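Local atomic coordinates of pectate lyase (Pectobacterium carotovorum, PDB entry 4U49), a protein that probably cleaves polygalacturonate and methyl-esterified pectins by calcium-dependent elimination, acting within the chain and giving unsaturated oligogalacturonides. Residues 128-133 with 157-162; 297-302 with 342-347. All coordinates share one frame; numbering follows the deposited sequence.

Interaction 1. Residues 128-133 with 157-162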
loop_
_atom_site.group_PDB
_atom_site.type_symbol
_atom_site.label_atom_id
_atom_site.label_comp_id
_atom_site.label_asym_id
_atom_site.label_seq_id
_atom_site.Cartn_x
_atom_site.Cartn_y
_atom_site.Cartn_z
ATOM N N ALA A 128 4.064 14.900 12.174
ATOM C CA ALA A 128 5.266 14.508 12.908
ATOM C C ALA A 128 6.425 14.135 11.990
ATOM O O ALA A 128 6.225 13.634 10.884
ATOM C CB ALA A 128 4.955 13.344 13.841
ATOM N N VAL A 129 7.639 14.393 12.466
ATOM C CA VAL A 129 8.847 13.922 11.804
ATOM C C VAL A 129 9.524 12.908 12.716
ATOM O O VAL A 129 9.963 13.239 13.817
ATOM C CB VAL A 129 9.822 15.067 11.473
ATOM C CG1 VAL A 129 11.103 14.512 10.870
ATOM C CG2 VAL A 129 9.177 16.061 10.524
ATOM N N ILE A 130 9.589 11.664 12.257
ATOM C CA ILE A 130 10.087 10.566 13.069
ATOM C C ILE A 130 11.399 10.045 12.499
ATOM O O ILE A 130 11.479 9.722 11.314
ATOM C CB ILE A 130 9.056 9.429 13.141
ATOM C CG1 ILE A 130 7.739 9.952 13.721
ATOM C CG2 ILE A 130 9.588 8.268 13.961
ATOM C CD1 ILE A 130 6.576 9.006 13.534
ATOM N N LYS A 131 12.425 9.973 13.344
ATOM C CA LYS A 131 13.771 9.633 12.884
ATOM C C LYS A 131 14.383 8.443 13.616
ATOM O O LYS A 131 14.325 8.361 14.844
ATOM C CB LYS A 131 14.707 10.834 13.041
ATOM C CG LYS A 131 14.047 12.188 12.869
ATOM C CD LYS A 131 15.008 13.299 13.259
ATOM C CE LYS A 131 14.265 14.514 13.794
ATOM N NZ LYS A 131 13.828 15.425 12.701
ATOM N N ASP A 132 14.969 7.532 12.841
ATOM C CA ASP A 132 15.787 6.437 13.362
ATOM C C ASP A 132 15.112 5.626 14.464
ATOM O O ASP A 132 15.752 5.254 15.448
ATOM C CB ASP A 132 17.122 6.987 13.876
ATOM C CG ASP A 132 17.919 7.678 12.793
ATOM O OD1 ASP A 132 18.032 7.111 11.687
ATOM O OD2 ASP A 132 18.428 8.790 13.041
ATOM N N LYS A 133 13.824 5.350 14.298
ATOM C CA LYS A 133 13.096 4.563 15.281
ATOM C C LYS A 133 11.810 3.996 14.699
ATOM O O LYS A 133 11.395 4.365 13.601
ATOM C CB LYS A 133 12.776 5.404 16.521
ATOM C CG LYS A 133 11.730 6.474 16.289
ATOM C CD LYS A 133 11.581 7.372 17.503
ATOM C CE LYS A 133 12.866 8.137 17.784
ATOM N NZ LYS A 133 12.692 9.112 18.891
ATOM N N ILE A 157 2.762 12.332 7.867
ATOM C CA ILE A 157 3.883 11.748 8.592
ATOM C C ILE A 157 5.145 11.789 7.737
ATOM O O ILE A 157 5.110 11.436 6.557
ATOM C CB ILE A 157 3.602 10.282 9.000
ATOM C CG1 ILE A 157 2.474 10.205 10.031
ATOM C CG2 ILE A 157 4.860 9.631 9.552
ATOM C CD1 ILE A 157 2.873 10.683 11.407
ATOM N N THR A 158 6.254 12.224 8.330
ATOM C CA THR A 158 7.552 12.156 7.668
ATOM C C THR A 158 8.448 11.155 8.388
ATOM O O THR A 158 8.605 11.207 9.610
ATOM C CB THR A 158 8.258 13.530 7.618
ATOM O OG1 THR A 158 7.491 14.432 6.814
ATOM C CG2 THR A 158 9.654 13.395 7.017
ATOM N N LEU A 159 9.019 10.232 7.624
ATOM C CA LEU A 159 9.904 9.216 8.172
ATOM C C LEU A 159 11.330 9.437 7.692
ATOM O O LEU A 159 11.585 9.515 6.493
ATOM C CB LEU A 159 9.436 7.813 7.772
ATOM C CG LEU A 159 8.001 7.411 8.112
ATOM C CD1 LEU A 159 7.670 6.060 7.492
ATOM C CD2 LEU A 159 7.789 7.381 9.620
ATOM N N GLU A 160 12.259 9.538 8.635
ATOM C CA GLU A 160 13.674 9.595 8.304
ATOM C C GLU A 160 14.370 8.366 8.861
ATOM O O GLU A 160 14.664 8.306 10.057
ATOM C CB GLU A 160 14.309 10.874 8.851
ATOM C CG GLU A 160 13.744 12.136 8.226
ATOM C CD GLU A 160 14.399 13.395 8.753
ATOM O OE1 GLU A 160 14.910 13.369 9.891
ATOM O OE2 GLU A 160 14.404 14.408 8.025
ATOM N N ASN A 161 14.618 7.389 7.991
ATOM C CA ASN A 161 15.189 6.110 8.398
ATOM C C ASN A 161 14.364 5.504 9.533
ATOM O O ASN A 161 14.907 5.055 10.540
ATOM C CB ASN A 161 16.652 6.289 8.821
ATOM C CG ASN A 161 17.419 4.984 8.857
ATOM O OD1 ASN A 161 17.350 4.181 7.926
ATOM N ND2 ASN A 161 18.157 4.763 9.937
ATOM N N ALA A 162 13.042 5.504 9.366
ATOM C CA ALA A 162 12.136 5.166 10.462
ATOM C C ALA A 162 10.953 4.304 10.023
ATOM O O ALA A 162 10.669 4.174 8.835
ATOM C CB ALA A 162 11.632 6.439 11.125
HETATM O O HOH W 1 5.866 15.778 8.498
#

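Interaction 2. Residues 297-302 with 342-347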
loop_
_atom_site.group_PDB
_atom_site.type_symbol
_atom_site.label_atom_id
_atom_site.label_comp_id
_atom_site.label_asym_id
_atom_site.label_seq_id
_atom_site.Cartn_x
_atom_site.Cartn_y
_atom_site.Cartn_z
ATOM N N ARG A 297 5.636 -9.864 -8.360
ATOM C CA ARG A 297 5.601 -11.296 -8.051
ATOM C C ARG A 297 4.199 -11.867 -7.867
ATOM O O ARG A 297 3.871 -12.918 -8.417
ATOM C CB ARG A 297 6.411 -11.590 -6.784
ATOM C CG ARG A 297 7.840 -11.082 -6.788
ATOM C CD ARG A 297 8.672 -11.854 -5.768
ATOM N NE ARG A 297 9.644 -11.010 -5.077
ATOM C CZ ARG A 297 10.817 -10.645 -5.586
ATOM N NH1 ARG A 297 11.167 -11.045 -6.800
ATOM N NH2 ARG A 297 11.638 -9.874 -4.885
ATOM N N ASP A 298 3.379 -11.186 -7.078
ATOM C CA ASP A 298 2.080 -11.730 -6.693
ATOM C C ASP A 298 1.028 -10.627 -6.683
ATOM O O ASP A 298 0.661 -10.101 -5.636
ATOM C CB ASP A 298 2.183 -12.415 -5.322
ATOM C CG ASP A 298 0.849 -12.937 -4.810
ATOM O OD1 ASP A 298 -0.091 -13.110 -5.613
ATOM O OD2 ASP A 298 0.748 -13.178 -3.588
ATOM N N LEU A 299 0.540 -10.285 -7.867
ATOM C CA LEU A 299 -0.438 -9.217 -8.007
ATOM C C LEU A 299 -1.825 -9.770 -8.302
ATOM O O LEU A 299 -2.009 -10.528 -9.253
ATOM C CB LEU A 299 -0.001 -8.254 -9.111
ATOM C CG LEU A 299 -0.873 -7.027 -9.367
ATOM C CD1 LEU A 299 -0.980 -6.165 -8.121
ATOM C CD2 LEU A 299 -0.315 -6.222 -10.538
ATOM N N ARG A 300 -2.797 -9.394 -7.476
ATOM C CA ARG A 300 -4.180 -9.816 -7.670
ATOM C C ARG A 300 -5.043 -8.613 -8.031
ATOM O O ARG A 300 -5.045 -7.608 -7.322
ATOM C CB ARG A 300 -4.729 -10.491 -6.410
ATOM C CG ARG A 300 -3.784 -11.479 -5.741
ATOM C CD ARG A 300 -4.186 -11.683 -4.283
ATOM N NE ARG A 300 -3.295 -12.577 -3.545
ATOM C CZ ARG A 300 -2.115 -12.221 -3.047
ATOM N NH1 ARG A 300 -1.660 -10.988 -3.228
ATOM N NH2 ARG A 300 -1.381 -13.102 -2.381
ATOM N N ILE A 301 -5.777 -8.709 -9.134
ATOM C CA ILE A 301 -6.593 -7.592 -9.593
ATOM C C ILE A 301 -8.022 -8.043 -9.887
ATOM O O ILE A 301 -8.236 -9.063 -10.542
ATOM C CB ILE A 301 -5.995 -6.936 -10.855
ATOM C CG1 ILE A 301 -4.566 -6.454 -10.584
ATOM C CG2 ILE A 301 -6.858 -5.776 -11.319
ATOM C CD1 ILE A 301 -3.888 -5.840 -11.790
ATOM N N LYS A 302 -8.994 -7.280 -9.395
ATOM C CA LYS A 302 -10.404 -7.598 -9.610
ATOM C C LYS A 302 -10.760 -7.574 -11.093
ATOM O O LYS A 302 -10.558 -6.568 -11.772
ATOM C CB LYS A 302 -11.299 -6.621 -8.846
ATOM C CG LYS A 302 -12.788 -6.850 -9.070
ATOM C CD LYS A 302 -13.624 -5.827 -8.322
ATOM C CE LYS A 302 -15.109 -6.069 -8.542
ATOM N NZ LYS A 302 -15.950 -5.005 -7.925
ATOM N N SER A 342 2.178 -15.005 -15.366
ATOM C CA SER A 342 1.791 -15.865 -14.255
ATOM C C SER A 342 1.834 -15.129 -12.914
ATOM O O SER A 342 1.290 -15.609 -11.919
ATOM C CB SER A 342 2.692 -17.101 -14.202
ATOM O OG SER A 342 4.050 -16.740 -14.020
ATOM N N ASN A 343 2.478 -13.966 -12.892
ATOM C CA ASN A 343 2.573 -13.164 -11.674
ATOM C C ASN A 343 1.322 -12.325 -11.419
ATOM O O ASN A 343 1.167 -11.739 -10.347
ATOM C CB ASN A 343 3.797 -12.247 -11.733
ATOM C CG ASN A 343 5.103 -13.014 -11.724
ATOM O OD1 ASN A 343 5.887 -12.930 -12.666
ATOM N ND2 ASN A 343 5.347 -13.760 -10.653
ATOM N N VAL A 344 0.436 -12.262 -12.408
ATOM C CA VAL A 344 -0.779 -11.465 -12.288
ATOM C C VAL A 344 -2.009 -12.343 -12.473
ATOM O O VAL A 344 -2.132 -13.046 -13.474
ATOM C CB VAL A 344 -0.807 -10.316 -13.312
ATOM C CG1 VAL A 344 -1.962 -9.373 -13.017
ATOM C CG2 VAL A 344 0.515 -9.566 -13.300
ATOM N N LYS A 345 -2.914 -12.308 -11.500
ATOM C CA LYS A 345 -4.074 -13.190 -11.513
ATOM C C LYS A 345 -5.356 -12.432 -11.190
ATOM O O LYS A 345 -5.338 -11.470 -10.418
ATOM C CB LYS A 345 -3.871 -14.344 -10.526
ATOM C CG LYS A 345 -2.676 -15.224 -10.860
ATOM C CD LYS A 345 -2.622 -16.468 -9.997
ATOM C CE LYS A 345 -1.434 -17.340 -10.381
ATOM N NZ LYS A 345 -1.443 -17.689 -11.831
ATOM N N PRO A 346 -6.480 -12.861 -11.786
ATOM C CA PRO A 346 -7.766 -12.177 -11.629
ATOM C C PRO A 346 -8.350 -12.303 -10.228
ATOM O O PRO A 346 -7.764 -12.939 -9.352
ATOM C CB PRO A 346 -8.671 -12.885 -12.646
ATOM C CG PRO A 346 -7.740 -13.579 -13.585
ATOM C CD PRO A 346 -6.569 -13.970 -12.750
ATOM N N LEU A 347 -9.513 -11.689 -10.038
ATOM C CA LEU A 347 -10.196 -11.689 -8.752
ATOM C C LEU A 347 -11.655 -11.287 -8.953
ATOM O O LEU A 347 -12.515 -11.493 -8.095
ATOM C CB LEU A 347 -9.496 -10.739 -7.774
ATOM C CG LEU A 347 -9.956 -10.744 -6.318
ATOM C CD1 LEU A 347 -9.867 -12.147 -5.745
ATOM C CD2 LEU A 347 -9.125 -9.774 -5.498
ATOM O OXT LEU A 347 -12.012 -10.742 -9.998
#

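Interaction 1. Residues 128-133 with 157-162
Ile130 forms the apolar centre of this pair of parallel strands, on the face of the sheet it shares with Ala128, Ile157 and Leu159. Its CG2, anti to the backbone N, reaches CB of Ala162 at 3.9 Å, while CD2 of Leu159 lies 4.3 Å from Ile130 CB. Ile157 bends its CD1 across to the methyl of Ala128, so that aliphatic groups form a row along the inner face.

Between the faces runs a parallel ladder of four backbone hydrogen bonds: Ala128 O and Ile130 O accept from Thr158 N and Glu160 N, and Thr158 O and Glu160 O accept from Ile130 N and Asp132 N. The Glu160 N to Ile130 O bond, 2.8 Å long, is nearly straight at 177°.

On the outer face Lys131 and Glu160 lie side by side. The lysine aliphatic chain rests against the carboxylate, with CG 3.3 Å from Glu160 OE1, and the bend at the end of the chain (chi4 -86°) turns NZ back toward the same oxygen in a long salt bridge. A water links Ala128 O with Thr158 OG1. At the turn, Asn161 ND2 donates to the anti lone pair of Asp132 OD1 (2.9 Å), with the carboxylate and amide planes 72° apart; Asn161 OD1 accepts from Asn184 N.

Strand 128-131 is one edge of its parallel sheet, in an early part of the right-handed parallel beta-helix of this lyase family, and strand 157-160 passes the pairing on to strand 178-182, while Leu159 packs inward on Ile164, Cys185 and Ile187.

Interaction 2. Residues 297-302 with 342-347
Leu347, Asn343 and Leu299 have the most surface buried where the C-terminal end of the chain lies alongside strand 299-301, running in nearly the same direction. Asn343 ties the start of the pairing twice. Its side chain, with CG anti to the carbonyl carbon (chi1 -66°), brings ND2 to a lone pair of Arg297 O at 2.8 Å, approaching in the carbonyl plane, but the bond is bent (148° at the hydrogen). Its backbone O takes the N-H of Leu299 almost along the C=O axis, at 2.9 Å. The other end of the amide, OD1, accepts from Ser340 N, so both ends are held and its rotation is fixed.

Leu299 then carries the ladder onward: its O accepts from Lys345 N at 3.0 Å, and Lys345 O in turn accepts from Ile301 N. The leucine side chain, with CG anti to the backbone N, sends CD2 to CG1 of Val344, 4.3 Å away, and Ile301 CD1 meets the same methyl. Leu299 and Ile301 also touch Ile283, and Val344 touches Trp332, so this face is buried.

Leu347 CB lies 3.5 Å from Ile301 O, while its N, although near that oxygen, is too poorly angled to bond. Its side chain also touches Thr275.

Arg300, on the face it shares with Lys345, pairs NH2 with Asp298 OD2 within its own segment, and Asp298 OD1 lies over the guanidinium face. Main-chain bonds thus specify the pairing as far as Ile301 N, with an apolar patch round Val344; the amide reinforces its start, and the ladder stops short of Leu347 N.

How the interactions relate
Both interactions pair parallel strands of the beta-helix, yet they lie on opposite sides of the chain's centre, with their own centres about 32 Å apart. Interaction 1 joins early strands and interaction 2 lays the C-terminus against a late one, so they share no element. Each is partly buried, with aliphatic side chains on the inner face and charged ones on the other, which in interaction 1 also bears Val129 and Thr158. The ladder of interaction 1 is the longer, with four backbone bonds against three. Its side-chain amide bonds to a carboxylate at the far end of the strands, whereas in interaction 2 the amide bonds to a backbone carbonyl where the pairing begins.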